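Local coordinates for protein excinuclease ABC, subunit A. (Deinococcus radiodurans, PDB 2VF7) that binds DNA and ATP as a zinc-containing ABC ATPase of the UvrA family and probably takes part in recognising damaged DNA for excision repair, at residues Val137-Glu148 with Arg294-Val302; Ile219-Val230 with Pro249-Arg260. The protein carries 1 engineered substitution. All coordinates share one frame; numbering follows the deposited sequence.

How the interactions relate
From the N terminus, the chain leaves helix 116-127 and runs through Val137-Glu148 into the first two cysteines of a zinc site, Cys151 and Cys154. The chain then runs out through the region of the UvrA DNA-binding domain and comes back through Cys287 and Cys290 to Arg294-Val302, where interaction 1 closes a loop with 145 residues between its segments. Interaction 2 lies wholly within that excursion, with 18 residues between its segments. Interaction 1 thus ties the loops flanking the zinc site together, and interaction 2 ties two antiparallel strands, joined through helix 236-245, and two helix ends. Their centres are 38 Å apart and they do not touch.

Interaction 1 (Val137-Glu148 with Arg294-Val302); sequences VYAEGFSPNTPE and RLRQEALNV
Pro147 O is gripped by both terminal nitrogens of Arg296, with NH1 and NH2 each 3.1 Å from Pro147 O. This end-on, forked bond joins two loops that flank a four-cysteine zinc site, one leading to Cys151 and Cys154 and the other following Cys287 and Cys290. The two N-H groups meet the oxygen differently: NH2 lies almost on the line of the carbonyl bond (C=O...N angle 171°), whereas NH1 stands above the carbonyl plane. An Arg296 chain extended from CG to NE carries the guanidinium out to this carbonyl. Backbone hydrogen bonds of Arg294 with Cys151 and of Arg296 with Gly149 fasten the same loops beside the metal.

At Arg294 the contact is apolar: the Pro144 ring lies over one face of the guanidinium, with Pro144 CG 4.1 Å from Arg294 CZ. The NH1 of Arg294 is hydrogen-bonded to Gly156 O, which helps fix that flat group against the proline; the Arg294 side chain lies about 6 Å from the bound zinc ion at its nearest atoms.

Farther along, Leu295 CD2 packs 3.6 Å from Phe142 O. The buried Phe142 side chain also touches Arg121 of helix 116-127 and Ile309. Ala299 CB sits over one ring face, offset toward the rim, while Val302 CB meets the ring edge, 4.1 Å from Phe142 CZ. Ala299 CB also approaches the backbone, lying 3.4 Å from Gly141 O. Val137 CG1 is anti to the backbone N (chi1 -179°), which leaves CG2 beside that N, 3.4 Å from Glu298 OE1.

Interaction 2 (Ile219-Val230 with Pro249-Arg260); sequences ILFTDEQPVVPV and PSYMGTFSSARR
Gln225 lays its amide flat over the Arg260 guanidinium, the planes 8° apart and Gln225 OE1 3.4 Å from Arg260 CZ. The same amide, in its own plane, donates from Gln225 NE2 to Phe255 O (3.3 Å), fixing its rotation. An alanine here would remove the amide and would probably leave Phe255 O without this donor and the Arg260 guanidinium with less to hold it flat.

Phe255, its CG anti to the backbone N (chi1 -174°), presents its ring edge to Thr222 CG2 and Glu224 O, while its ring stacks with Trp218. Beyond it, Ser257 OG donates to Thr222 O (2.8 Å) and accepts from Arg260 N, capping helix 258-268. Water 1 bridges Thr222 O, Glu224 O and Ser257 N. The C-terminal end of helix 213-221 meets the first turn of helix 258-268, with Ala258 N donating to Ile219 O and Arg259 N to Leu220 O.

At the other end, Val230 CG1 makes a CH-pi contact over the Tyr251 face, 4.0 Å from its centroid. A CB on Gly253 would come within 2.8 Å of Val230 CG1, a clash. Val228 and Gly253 exchange two backbone bonds, and Val230 N donates to Tyr251 O (2.7 Å), the pairing of a two-stranded antiparallel sheet within the UvrA DNA-binding domain.

Interaction 1 (Val137-Glu148 with Arg294-Val302)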
loop_
_atom_site.group_PDB
_atom_site.type_symbol
_atom_site.label_atom_id
_atom_site.label_comp_id
_atom_site.label_asym_id
_atom_site.label_seq_id
_atom_site.Cartn_x
_atom_site.Cartn_y
_atom_site.Cartn_z
ATOM N N VAL A 137 22.843 -24.284 9.368
ATOM C CA VAL A 137 21.869 -23.867 8.347
ATOM C C VAL A 137 20.983 -22.744 8.896
ATOM O O VAL A 137 20.392 -22.885 9.970
ATOM C CB VAL A 137 20.986 -25.056 7.889
ATOM C CG1 VAL A 137 20.009 -24.618 6.814
ATOM C CG2 VAL A 137 21.851 -26.205 7.382
ATOM N N TYR A 138 20.896 -21.638 8.158
ATOM C CA TYR A 138 20.197 -20.434 8.636
ATOM C C TYR A 138 18.668 -20.526 8.612
ATOM O O TYR A 138 18.096 -21.314 7.850
ATOM C CB TYR A 138 20.681 -19.191 7.879
ATOM C CG TYR A 138 21.995 -18.666 8.404
ATOM C CD1 TYR A 138 22.026 -17.725 9.436
ATOM C CD2 TYR A 138 23.208 -19.125 7.891
ATOM C CE1 TYR A 138 23.225 -17.244 9.933
ATOM C CE2 TYR A 138 24.417 -18.651 8.382
ATOM C CZ TYR A 138 24.419 -17.709 9.403
ATOM O OH TYR A 138 25.615 -17.230 9.900
ATOM N N ALA A 139 18.022 -19.712 9.449
ATOM C CA ALA A 139 16.559 -19.688 9.580
ATOM C C ALA A 139 15.851 -19.399 8.256
ATOM O O ALA A 139 14.678 -19.741 8.083
ATOM C CB ALA A 139 16.139 -18.680 10.637
ATOM N N GLU A 140 16.580 -18.768 7.334
ATOM C CA GLU A 140 16.092 -18.462 5.990
ATOM C C GLU A 140 16.044 -19.732 5.134
ATOM O O GLU A 140 15.286 -19.802 4.164
ATOM C CB GLU A 140 17.006 -17.426 5.307
ATOM C CG GLU A 140 17.596 -16.334 6.227
ATOM C CD GLU A 140 16.817 -15.021 6.208
ATOM O OE1 GLU A 140 17.272 -14.064 6.874
ATOM O OE2 GLU A 140 15.763 -14.937 5.532
ATOM N N GLY A 141 16.857 -20.725 5.503
ATOM C CA GLY A 141 16.993 -21.972 4.743
ATOM C C GLY A 141 16.233 -23.167 5.284
ATOM O O GLY A 141 16.535 -24.310 4.936
ATOM N N PHE A 142 15.260 -22.897 6.151
ATOM C CA PHE A 142 14.297 -23.895 6.619
ATOM C C PHE A 142 12.896 -23.581 6.061
ATOM O O PHE A 142 11.887 -24.082 6.562
ATOM C CB PHE A 142 14.276 -23.938 8.152
ATOM C CG PHE A 142 15.441 -24.666 8.757
ATOM C CD1 PHE A 142 16.622 -23.994 9.052
ATOM C CD2 PHE A 142 15.358 -26.026 9.038
ATOM C CE1 PHE A 142 17.700 -24.668 9.609
ATOM C CE2 PHE A 142 16.432 -26.712 9.592
ATOM C CZ PHE A 142 17.606 -26.030 9.878
ATOM N N SER A 143 12.858 -22.746 5.021
ATOM C CA SER A 143 11.618 -22.330 4.369
ATOM C C SER A 143 11.655 -22.674 2.882
ATOM O O SER A 143 12.644 -22.398 2.211
ATOM C CB SER A 143 11.396 -20.829 4.554
ATOM O OG SER A 143 10.151 -20.422 4.014
ATOM N N PRO A 144 10.580 -23.290 2.363
ATOM C CA PRO A 144 10.478 -23.627 0.936
ATOM C C PRO A 144 10.316 -22.427 -0.007
ATOM O O PRO A 144 10.369 -22.598 -1.224
ATOM C CB PRO A 144 9.221 -24.511 0.874
ATOM C CG PRO A 144 8.951 -24.916 2.306
ATOM C CD PRO A 144 9.400 -23.750 3.112
ATOM N N ASN A 145 10.116 -21.234 0.545
ATOM C CA ASN A 145 9.858 -20.030 -0.257
ATOM C C ASN A 145 11.119 -19.209 -0.589
ATOM O O ASN A 145 11.069 -18.275 -1.400
ATOM C CB ASN A 145 8.811 -19.144 0.437
ATOM C CG ASN A 145 7.635 -19.942 0.981
ATOM O OD1 ASN A 145 6.905 -20.598 0.234
ATOM N ND2 ASN A 145 7.448 -19.886 2.296
ATOM N N THR A 146 12.236 -19.562 0.044
ATOM C CA THR A 146 13.521 -18.895 -0.163
ATOM C C THR A 146 14.455 -19.782 -1.001
ATOM O O THR A 146 14.373 -21.012 -0.914
ATOM C CB THR A 146 14.209 -18.588 1.185
ATOM O OG1 THR A 146 14.331 -19.796 1.943
ATOM C CG2 THR A 146 13.410 -17.571 1.992
ATOM N N PRO A 147 15.344 -19.165 -1.818
ATOM C CA PRO A 147 16.310 -19.927 -2.629
ATOM C C PRO A 147 17.396 -20.581 -1.775
ATOM O O PRO A 147 18.107 -21.472 -2.254
ATOM C CB PRO A 147 16.933 -18.860 -3.539
ATOM C CG PRO A 147 16.034 -17.658 -3.431
ATOM C CD PRO A 147 15.488 -17.714 -2.044
ATOM N N GLU A 148 17.508 -20.125 -0.527
ATOM C CA GLU A 148 18.407 -20.688 0.477
ATOM C C GLU A 148 17.764 -21.905 1.173
ATOM O O GLU A 148 18.443 -22.673 1.869
ATOM C CB GLU A 148 18.810 -19.574 1.465
ATOM C CG GLU A 148 19.248 -19.984 2.888
ATOM C CD GLU A 148 20.737 -20.270 3.031
ATOM O OE1 GLU A 148 21.456 -20.286 2.006
ATOM O OE2 GLU A 148 21.192 -20.480 4.183
ATOM N N ARG A 294 9.706 -30.432 1.026
ATOM C CA ARG A 294 9.860 -29.457 -0.067
ATOM C C ARG A 294 11.218 -28.728 -0.139
ATOM O O ARG A 294 11.385 -27.801 -0.942
ATOM C CB ARG A 294 8.704 -28.442 -0.035
ATOM C CG ARG A 294 7.300 -29.057 -0.162
ATOM C CD ARG A 294 6.239 -28.003 -0.475
ATOM N NE ARG A 294 5.678 -27.347 0.711
ATOM C CZ ARG A 294 5.333 -26.058 0.770
ATOM N NH1 ARG A 294 5.523 -25.260 -0.275
ATOM N NH2 ARG A 294 4.817 -25.556 1.886
ATOM N N LEU A 295 12.183 -29.161 0.676
ATOM C CA LEU A 295 13.458 -28.432 0.839
ATOM C C LEU A 295 14.753 -29.217 0.586
ATOM O O LEU A 295 14.722 -30.417 0.279
ATOM C CB LEU A 295 13.523 -27.728 2.207
ATOM C CG LEU A 295 12.442 -27.910 3.273
ATOM C CD1 LEU A 295 12.512 -29.276 3.923
ATOM C CD2 LEU A 295 12.598 -26.819 4.305
ATOM N N ARG A 296 15.887 -28.515 0.698
ATOM C CA ARG A 296 17.212 -29.132 0.582
ATOM C C ARG A 296 17.359 -30.252 1.599
ATOM O O ARG A 296 16.816 -30.164 2.704
ATOM C CB ARG A 296 18.338 -28.095 0.725
ATOM C CG ARG A 296 18.842 -27.563 -0.632
ATOM C CD ARG A 296 20.033 -26.595 -0.515
ATOM N NE ARG A 296 20.203 -25.784 -1.726
ATOM C CZ ARG A 296 19.456 -24.724 -2.033
ATOM N NH1 ARG A 296 18.479 -24.339 -1.228
ATOM N NH2 ARG A 296 19.672 -24.044 -3.148
ATOM N N GLN A 297 18.064 -31.315 1.214
ATOM C CA GLN A 297 18.148 -32.514 2.051
ATOM C C GLN A 297 19.134 -32.310 3.198
ATOM O O GLN A 297 19.321 -33.196 4.034
ATOM C CB GLN A 297 18.512 -33.745 1.211
ATOM C CG GLN A 297 18.063 -35.085 1.807
ATOM C CD GLN A 297 17.903 -36.172 0.749
ATOM O OE1 GLN A 297 17.321 -35.941 -0.319
ATOM N NE2 GLN A 297 18.416 -37.368 1.043
ATOM N N GLU A 298 19.746 -31.128 3.227
ATOM C CA GLU A 298 20.674 -30.748 4.285
ATOM C C GLU A 298 19.966 -30.048 5.449
ATOM O O GLU A 298 20.344 -30.217 6.612
ATOM C CB GLU A 298 21.848 -29.927 3.721
ATOM C CG GLU A 298 21.482 -28.813 2.735
ATOM C CD GLU A 298 21.875 -27.427 3.233
ATOM O OE1 GLU A 298 22.603 -27.335 4.253
ATOM O OE2 GLU A 298 21.468 -26.428 2.595
ATOM N N ALA A 299 18.929 -29.279 5.131
ATOM C CA ALA A 299 18.026 -28.728 6.143
ATOM C C ALA A 299 17.144 -29.830 6.741
ATOM O O ALA A 299 16.627 -29.689 7.851
ATOM C CB ALA A 299 17.170 -27.618 5.543
ATOM N N LEU A 300 16.994 -30.925 5.997
ATOM C CA LEU A 300 16.144 -32.055 6.378
ATOM C C LEU A 300 16.882 -33.033 7.291
ATOM O O LEU A 300 16.261 -33.865 7.963
ATOM C CB LEU A 300 15.642 -32.767 5.115
ATOM C CG LEU A 300 14.385 -33.649 5.117
ATOM C CD1 LEU A 300 13.800 -33.690 3.716
ATOM C CD2 LEU A 300 14.678 -35.076 5.601
ATOM N N ASN A 301 18.210 -32.930 7.316
ATOM C CA ASN A 301 19.033 -33.736 8.234
ATOM C C ASN A 301 18.989 -33.235 9.674
ATOM O O ASN A 301 19.135 -34.023 10.617
ATOM C CB ASN A 301 20.477 -33.803 7.747
ATOM C CG ASN A 301 20.610 -34.499 6.408
ATOM O OD1 ASN A 301 19.821 -35.381 6.060
ATOM N ND2 ASN A 301 21.614 -34.100 5.642
ATOM N N VAL A 302 18.790 -31.925 9.828
ATOM C CA VAL A 302 18.680 -31.274 11.140
ATOM C C VAL A 302 17.352 -31.634 11.807
ATOM O O VAL A 302 16.286 -31.281 11.311
ATOM C CB VAL A 302 18.806 -29.733 11.024
ATOM C CG1 VAL A 302 18.923 -29.090 12.411
ATOM C CG2 VAL A 302 19.996 -29.346 10.133
#

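Interaction 2 (Ile219-Val230 with Pro249-Arg260)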
loop_
_atom_site.group_PDB
_atom_site.type_symbol
_atom_site.label_atom_id
_atom_site.label_comp_id
_atom_site.label_asym_id
_atom_site.label_seq_id
_atom_site.Cartn_x
_atom_site.Cartn_y
_atom_site.Cartn_z
ATOM N N ILE A 219 8.015 -27.427 -32.392
ATOM C CA ILE A 219 6.762 -26.772 -32.030
ATOM C C ILE A 219 6.425 -26.940 -30.546
ATOM O O ILE A 219 6.041 -25.983 -29.861
ATOM C CB ILE A 219 5.611 -27.297 -32.933
ATOM C CG1 ILE A 219 5.885 -26.882 -34.382
ATOM C CG2 ILE A 219 4.240 -26.808 -32.450
ATOM C CD1 ILE A 219 4.928 -27.436 -35.388
ATOM N N LEU A 220 6.577 -28.176 -30.076
ATOM C CA LEU A 220 6.215 -28.587 -28.720
ATOM C C LEU A 220 7.268 -28.262 -27.651
ATOM O O LEU A 220 6.904 -27.899 -26.541
ATOM C CB LEU A 220 5.910 -30.084 -28.720
ATOM C CG LEU A 220 4.491 -30.660 -28.729
ATOM C CD1 LEU A 220 3.426 -29.805 -29.431
ATOM C CD2 LEU A 220 4.538 -32.061 -29.333
ATOM N N PHE A 221 8.557 -28.372 -27.978
ATOM C CA PHE A 221 9.619 -28.338 -26.952
ATOM C C PHE A 221 10.717 -27.240 -27.029
ATOM O O PHE A 221 11.442 -27.026 -26.039
ATOM C CB PHE A 221 10.250 -29.728 -26.779
ATOM C CG PHE A 221 9.255 -30.801 -26.398
ATOM C CD1 PHE A 221 8.771 -30.900 -25.097
ATOM C CD2 PHE A 221 8.796 -31.713 -27.350
ATOM C CE1 PHE A 221 7.842 -31.898 -24.743
ATOM C CE2 PHE A 221 7.871 -32.718 -27.011
ATOM C CZ PHE A 221 7.388 -32.809 -25.704
ATOM N N THR A 222 10.858 -26.569 -28.170
ATOM C CA THR A 222 11.907 -25.562 -28.333
ATOM C C THR A 222 11.886 -24.480 -27.252
ATOM O O THR A 222 10.837 -24.217 -26.673
ATOM C CB THR A 222 11.895 -24.918 -29.745
ATOM O OG1 THR A 222 13.091 -24.163 -29.934
ATOM C CG2 THR A 222 10.700 -24.000 -29.950
ATOM N N ASP A 223 13.059 -23.883 -26.980
ATOM C CA ASP A 223 13.198 -22.688 -26.118
ATOM C C ASP A 223 13.285 -21.417 -26.955
ATOM O O ASP A 223 13.252 -20.288 -26.438
ATOM C CB ASP A 223 14.481 -22.781 -25.295
ATOM C CG ASP A 223 14.365 -23.729 -24.108
ATOM O OD1 ASP A 223 15.365 -24.415 -23.824
ATOM O OD2 ASP A 223 13.298 -23.776 -23.453
ATOM N N GLU A 224 13.466 -21.633 -28.254
ATOM C CA GLU A 224 13.549 -20.592 -29.242
ATOM C C GLU A 224 12.258 -19.800 -29.299
ATOM O O GLU A 224 11.152 -20.353 -29.178
ATOM C CB GLU A 224 13.851 -21.203 -30.616
ATOM C CG GLU A 224 15.321 -21.642 -30.819
ATOM C CD GLU A 224 15.580 -22.238 -32.207
ATOM O OE1 GLU A 224 14.757 -22.040 -33.135
ATOM O OE2 GLU A 224 16.618 -22.901 -32.377
ATOM N N GLN A 225 12.421 -18.489 -29.462
ATOM C CA GLN A 225 11.303 -17.564 -29.548
ATOM C C GLN A 225 11.512 -16.544 -30.661
ATOM O O GLN A 225 11.599 -15.349 -30.366
ATOM C CB GLN A 225 11.152 -16.791 -28.236
ATOM C CG GLN A 225 11.061 -17.637 -27.005
ATOM C CD GLN A 225 10.434 -16.882 -25.871
ATOM O OE1 GLN A 225 11.132 -16.427 -24.957
ATOM N NE2 GLN A 225 9.106 -16.725 -25.920
ATOM N N PRO A 226 11.559 -16.998 -31.938
ATOM C CA PRO A 226 11.766 -16.078 -33.058
ATOM C C PRO A 226 10.643 -15.043 -33.191
ATOM O O PRO A 226 9.496 -15.310 -32.807
ATOM C CB PRO A 226 11.809 -17.014 -34.272
ATOM C CG PRO A 226 11.028 -18.168 -33.869
ATOM C CD PRO A 226 11.397 -18.379 -32.429
ATOM N N VAL A 227 11.009 -13.871 -33.708
ATOM C CA VAL A 227 10.123 -12.718 -33.891
ATOM C C VAL A 227 9.942 -12.494 -35.384
ATOM O O VAL A 227 10.908 -12.162 -36.071
ATOM C CB VAL A 227 10.721 -11.437 -33.265
ATOM C CG1 VAL A 227 9.887 -10.212 -33.621
ATOM C CG2 VAL A 227 10.801 -11.567 -31.760
ATOM N N VAL A 228 8.709 -12.662 -35.877
ATOM C CA VAL A 228 8.422 -12.713 -37.329
ATOM C C VAL A 228 7.188 -11.902 -37.740
ATOM O O VAL A 228 6.244 -11.785 -36.954
ATOM C CB VAL A 228 8.260 -14.197 -37.845
ATOM C CG1 VAL A 228 9.454 -15.046 -37.433
ATOM C CG2 VAL A 228 6.962 -14.834 -37.352
ATOM N N PRO A 229 7.176 -11.365 -38.977
ATOM C CA PRO A 229 6.044 -10.570 -39.462
ATOM C C PRO A 229 4.789 -11.399 -39.573
ATOM O O PRO A 229 4.838 -12.505 -40.116
ATOM C CB PRO A 229 6.490 -10.169 -40.869
ATOM C CG PRO A 229 7.508 -11.216 -41.269
ATOM C CD PRO A 229 8.229 -11.484 -40.007
ATOM N N VAL A 230 3.665 -10.916 -39.051
ATOM C CA VAL A 230 2.454 -11.725 -39.218
ATOM C C VAL A 230 1.319 -11.107 -40.007
ATOM O O VAL A 230 1.124 -9.908 -39.976
ATOM C CB VAL A 230 2.091 -12.710 -38.004
ATOM C CG1 VAL A 230 2.839 -12.387 -36.706
ATOM C CG2 VAL A 230 0.549 -12.845 -37.767
ATOM N N PRO A 249 3.859 -5.935 -42.676
ATOM C CA PRO A 249 3.306 -6.924 -41.744
ATOM C C PRO A 249 2.295 -6.248 -40.849
ATOM O O PRO A 249 2.537 -5.125 -40.421
ATOM C CB PRO A 249 4.521 -7.356 -40.911
ATOM C CG PRO A 249 5.748 -6.745 -41.581
ATOM C CD PRO A 249 5.263 -5.576 -42.365
ATOM N N SER A 250 1.174 -6.905 -40.558
ATOM C CA SER A 250 0.184 -6.333 -39.644
ATOM C C SER A 250 0.803 -6.067 -38.260
ATOM O O SER A 250 0.617 -4.995 -37.684
ATOM C CB SER A 250 -1.034 -7.251 -39.517
ATOM O OG SER A 250 -1.579 -7.567 -40.787
ATOM N N TYR A 251 1.525 -7.068 -37.742
ATOM C CA TYR A 251 2.283 -6.940 -36.508
ATOM C C TYR A 251 3.459 -7.903 -36.556
ATOM O O TYR A 251 3.591 -8.673 -37.504
ATOM C CB TYR A 251 1.397 -7.163 -35.275
ATOM C CG TYR A 251 0.798 -8.552 -35.120
ATOM C CD1 TYR A 251 -0.375 -8.904 -35.787
ATOM C CD2 TYR A 251 1.387 -9.502 -34.271
ATOM C CE1 TYR A 251 -0.938 -10.159 -35.649
ATOM C CE2 TYR A 251 0.841 -10.753 -34.128
ATOM C CZ TYR A 251 -0.338 -11.073 -34.824
ATOM O OH TYR A 251 -0.901 -12.319 -34.699
ATOM N N MET A 252 4.343 -7.791 -35.556
ATOM C CA MET A 252 5.458 -8.711 -35.355
ATOM C C MET A 252 5.078 -9.631 -34.232
ATOM O O MET A 252 4.806 -9.163 -33.125
ATOM C CB MET A 252 6.744 -7.968 -34.965
ATOM C CG MET A 252 7.223 -6.919 -35.963
ATOM S SD MET A 252 7.749 -7.604 -37.553
ATOM C CE MET A 252 8.807 -8.969 -37.060
ATOM N N GLY A 253 5.089 -10.941 -34.506
ATOM C CA GLY A 253 4.667 -11.931 -33.518
ATOM C C GLY A 253 5.859 -12.638 -32.916
ATOM O O GLY A 253 6.890 -12.758 -33.579
ATOM N N THR A 254 5.705 -13.147 -31.687
ATOM C CA THR A 254 6.775 -13.874 -30.984
ATOM C C THR A 254 6.375 -15.312 -30.706
ATOM O O THR A 254 5.354 -15.587 -30.057
ATOM C CB THR A 254 7.191 -13.160 -29.655
ATOM O OG1 THR A 254 7.407 -11.761 -29.909
ATOM C CG2 THR A 254 8.479 -13.757 -29.076
ATOM N N PHE A 255 7.172 -16.246 -31.191
ATOM C CA PHE A 255 6.849 -17.660 -30.999
ATOM C C PHE A 255 7.000 -18.076 -29.538
ATOM O O PHE A 255 7.872 -17.595 -28.832
ATOM C CB PHE A 255 7.725 -18.545 -31.886
ATOM C CG PHE A 255 7.354 -19.997 -31.836
ATOM C CD1 PHE A 255 6.145 -20.439 -32.375
ATOM C CD2 PHE A 255 8.203 -20.920 -31.230
ATOM C CE1 PHE A 255 5.783 -21.795 -32.309
ATOM C CE2 PHE A 255 7.857 -22.272 -31.152
ATOM C CZ PHE A 255 6.644 -22.715 -31.699
ATOM N N SER A 256 6.101 -18.925 -29.077
ATOM C CA SER A 256 6.277 -19.603 -27.813
ATOM C C SER A 256 5.873 -21.052 -27.998
ATOM O O SER A 256 4.770 -21.343 -28.467
ATOM C CB SER A 256 5.454 -18.967 -26.709
ATOM O OG SER A 256 4.851 -20.004 -25.964
ATOM N N SER A 257 6.769 -21.969 -27.653
ATOM C CA SER A 257 6.484 -23.395 -27.817
ATOM C C SER A 257 5.338 -23.824 -26.901
ATOM O O SER A 257 4.992 -23.101 -25.976
ATOM C CB SER A 257 7.728 -24.219 -27.541
ATOM O OG SER A 257 8.119 -24.070 -26.196
ATOM N N ALA A 258 4.734 -24.989 -27.163
ATOM C CA ALA A 258 3.646 -25.470 -26.311
ATOM C C ALA A 258 4.101 -25.607 -24.856
ATOM O O ALA A 258 3.380 -25.210 -23.941
ATOM C CB ALA A 258 3.077 -26.783 -26.828
ATOM N N ARG A 259 5.289 -26.180 -24.643
ATOM C CA ARG A 259 5.853 -26.317 -23.307
ATOM C C ARG A 259 6.036 -24.969 -22.597
ATOM O O ARG A 259 5.566 -24.797 -21.485
ATOM C CB ARG A 259 7.164 -27.089 -23.373
ATOM C CG ARG A 259 7.860 -27.241 -22.039
ATOM C CD ARG A 259 9.341 -27.459 -22.258
ATOM N NE ARG A 259 9.713 -28.844 -22.024
ATOM C CZ ARG A 259 10.901 -29.377 -22.318
ATOM N NH1 ARG A 259 11.855 -28.636 -22.891
ATOM N NH2 ARG A 259 11.137 -30.665 -22.040
ATOM N N ARG A 260 6.707 -24.022 -23.249
ATOM C CA ARG A 260 6.926 -22.679 -22.721
ATOM C C ARG A 260 5.625 -22.038 -22.209
ATOM O O ARG A 260 5.551 -21.544 -21.069
ATOM C CB ARG A 260 7.554 -21.819 -23.813
ATOM C CG ARG A 260 7.797 -20.351 -23.457
ATOM C CD ARG A 260 9.065 -19.856 -24.125
ATOM N NE ARG A 260 9.897 -19.303 -23.070
ATOM C CZ ARG A 260 11.221 -19.279 -23.051
ATOM N NH1 ARG A 260 11.949 -19.781 -24.038
ATOM N NH2 ARG A 260 11.814 -18.736 -22.009
HETATM O O HOH W 1 9.681 -21.485 -26.846
#